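Local coordinates for regulatory protein of LacI family (PDB 3BBL), which probably regulates transcription as a LacI-family DNA-binding protein whose periplasmic-binding-protein-like core is likely to respond to a small-molecule ligand, at residues F90-R95 with F102-D108. Sequence-based numbering, arbitrary orientation.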
# COMPACT_ATOMS: atom_id res chain seq x y z
N PHE A 90 -19.57 18.17 -4.93
CA PHE A 90 -18.46 17.49 -4.28
C PHE A 90 -18.97 16.64 -3.13
O PHE A 90 -20.01 16.92 -2.55
CB PHE A 90 -17.44 18.51 -3.75
CG PHE A 90 -17.81 19.15 -2.44
CD1 PHE A 90 -17.48 18.54 -1.23
CD2 PHE A 90 -18.47 20.37 -2.41
CE1 PHE A 90 -17.81 19.14 -0.01
CE2 PHE A 90 -18.80 20.99 -1.20
CZ PHE A 90 -18.47 20.37 0.00
N VAL A 91 -18.22 15.59 -2.84
CA VAL A 91 -18.53 14.70 -1.74
C VAL A 91 -17.23 14.57 -0.96
O VAL A 91 -16.17 14.34 -1.54
CB VAL A 91 -18.95 13.30 -2.22
CG1 VAL A 91 -18.99 12.33 -1.05
CG2 VAL A 91 -20.31 13.36 -2.88
N ALA A 92 -17.31 14.74 0.35
CA ALA A 92 -16.12 14.62 1.19
C ALA A 92 -16.10 13.24 1.83
O ALA A 92 -17.12 12.74 2.30
CB ALA A 92 -16.12 15.70 2.26
N PHE A 93 -14.93 12.60 1.81
CA PHE A 93 -14.77 11.30 2.45
C PHE A 93 -14.23 11.66 3.84
O PHE A 93 -13.02 11.70 4.05
CB PHE A 93 -13.75 10.44 1.71
CG PHE A 93 -13.47 9.11 2.38
CD1 PHE A 93 -12.26 8.45 2.16
CD2 PHE A 93 -14.40 8.52 3.23
CE1 PHE A 93 -11.99 7.23 2.77
CE2 PHE A 93 -14.13 7.30 3.85
CZ PHE A 93 -12.93 6.65 3.62
N GLY A 94 -15.14 11.93 4.76
CA GLY A 94 -14.76 12.31 6.11
C GLY A 94 -15.43 13.61 6.51
O GLY A 94 -15.47 14.55 5.73
N ARG A 95 -15.96 13.65 7.73
CA ARG A 95 -16.64 14.84 8.24
C ARG A 95 -15.68 15.98 8.58
O ARG A 95 -14.46 15.80 8.57
CB ARG A 95 -17.46 14.47 9.48
CG ARG A 95 -18.64 13.57 9.19
CD ARG A 95 -18.97 12.67 10.37
NE ARG A 95 -17.91 11.69 10.59
CZ ARG A 95 -17.94 10.75 11.53
NH1 ARG A 95 -18.98 10.67 12.35
NH2 ARG A 95 -16.95 9.88 11.64
N PHE A 102 -22.88 19.66 4.37
CA PHE A 102 -22.43 19.30 3.02
C PHE A 102 -22.55 17.79 2.84
O PHE A 102 -22.82 17.06 3.79
CB PHE A 102 -20.99 19.76 2.78
CG PHE A 102 -20.00 19.21 3.77
CD1 PHE A 102 -19.33 18.02 3.52
CD2 PHE A 102 -19.73 19.89 4.95
CE1 PHE A 102 -18.40 17.52 4.43
CE2 PHE A 102 -18.81 19.40 5.87
CZ PHE A 102 -18.14 18.21 5.60
N ALA A 103 -22.36 17.32 1.61
CA ALA A 103 -22.45 15.89 1.33
C ALA A 103 -21.18 15.14 1.74
O ALA A 103 -20.07 15.59 1.45
CB ALA A 103 -22.72 15.66 -0.15
N TRP A 104 -21.35 14.02 2.42
CA TRP A 104 -20.19 13.24 2.84
C TRP A 104 -20.43 11.77 3.13
O TRP A 104 -21.56 11.33 3.40
CB TRP A 104 -19.52 13.86 4.07
CG TRP A 104 -20.39 14.05 5.30
CD1 TRP A 104 -20.89 15.24 5.77
CD2 TRP A 104 -20.82 13.05 6.24
NE1 TRP A 104 -21.59 15.03 6.94
CE2 TRP A 104 -21.56 13.70 7.25
CE3 TRP A 104 -20.64 11.66 6.32
CZ2 TRP A 104 -22.13 13.01 8.32
CZ3 TRP A 104 -21.20 10.97 7.40
CH2 TRP A 104 -21.94 11.66 8.38
N VAL A 105 -19.34 11.02 3.04
CA VAL A 105 -19.31 9.60 3.34
C VAL A 105 -18.17 9.48 4.34
O VAL A 105 -17.10 10.07 4.14
CB VAL A 105 -18.98 8.75 2.10
CG1 VAL A 105 -18.87 7.28 2.50
CG2 VAL A 105 -20.05 8.92 1.03
N ASP A 106 -18.39 8.74 5.42
CA ASP A 106 -17.35 8.57 6.42
C ASP A 106 -17.49 7.25 7.16
O ASP A 106 -18.54 6.61 7.14
CB ASP A 106 -17.40 9.71 7.43
CG ASP A 106 -16.08 9.89 8.16
OD1 ASP A 106 -15.18 9.05 7.99
OD2 ASP A 106 -15.93 10.88 8.91
N ILE A 107 -16.40 6.85 7.80
CA ILE A 107 -16.37 5.62 8.58
C ILE A 107 -16.59 6.03 10.03
O ILE A 107 -16.04 7.04 10.49
CB ILE A 107 -15.00 4.92 8.46
CG1 ILE A 107 -14.61 4.77 6.98
CG2 ILE A 107 -15.05 3.56 9.14
CD1 ILE A 107 -15.63 4.02 6.13
N ASP A 108 -17.40 5.27 10.76
CA ASP A 108 -17.68 5.57 12.16
C ASP A 108 -16.46 5.16 13.01
O ASP A 108 -16.44 4.07 13.59
CB ASP A 108 -18.93 4.82 12.63
CG ASP A 108 -19.43 5.29 13.99
OD1 ASP A 108 -18.65 5.90 14.74
OD2 ASP A 108 -20.61 5.03 14.30
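Arg95 lays its CG over one face of the Trp104 indole, 3.5 Å from the centroid of the six-membered ring and nearly on its normal, a CH-pi contact; CD follows above the outer rim at CH2 and CZ2. Another ring, that of His267, stacks on Trp104, and CD1 of Phe102 lies in plane at the indole edge. The Phe93 ring, stacked with that of Phe26, meets the second strand with its edge: the O of Val105 lies in its plane, 3.2 Å from CD2, and CG1 of Ile107 touches CE2. Phe102 and Phe90 cross at about a right angle, and CE1 of Phe102 presses on the Ala92 methyl.

Past the tryptophan, the chain of Arg95 bends at chi3 (-68°) and carries NE to OD2 of Asp106, 2.7 Å away in a salt bridge. Guanidinium and carboxylate planes stand at 90°, with OD2 close to the guanidinium plane. The backbone N of Arg95 reaches the same OD2 at 3.0 Å from the opposite face of the carboxylate, and Arg138 adds a second salt bridge. An asparagine in place of Asp106 would probably leave Arg95 and Arg138 without the negative charge they share.

Between the backbones, Ala92 N donates to Ala103 O (3.1 Å) and Val105 N to Ala92 O (2.9 Å), the two bonds by which Ala92 straddles Trp104 in parallel pairing. The strand axes run 11° apart. Val91 and Val105 join side chains beneath helix 243-258, while Phe90 and Phe102 face helix 78-85. These neighbouring parallel strands belong to the alpha/beta core of the N-terminal subdomain in the periplasmic-binding-protein fold of LacI-family regulators.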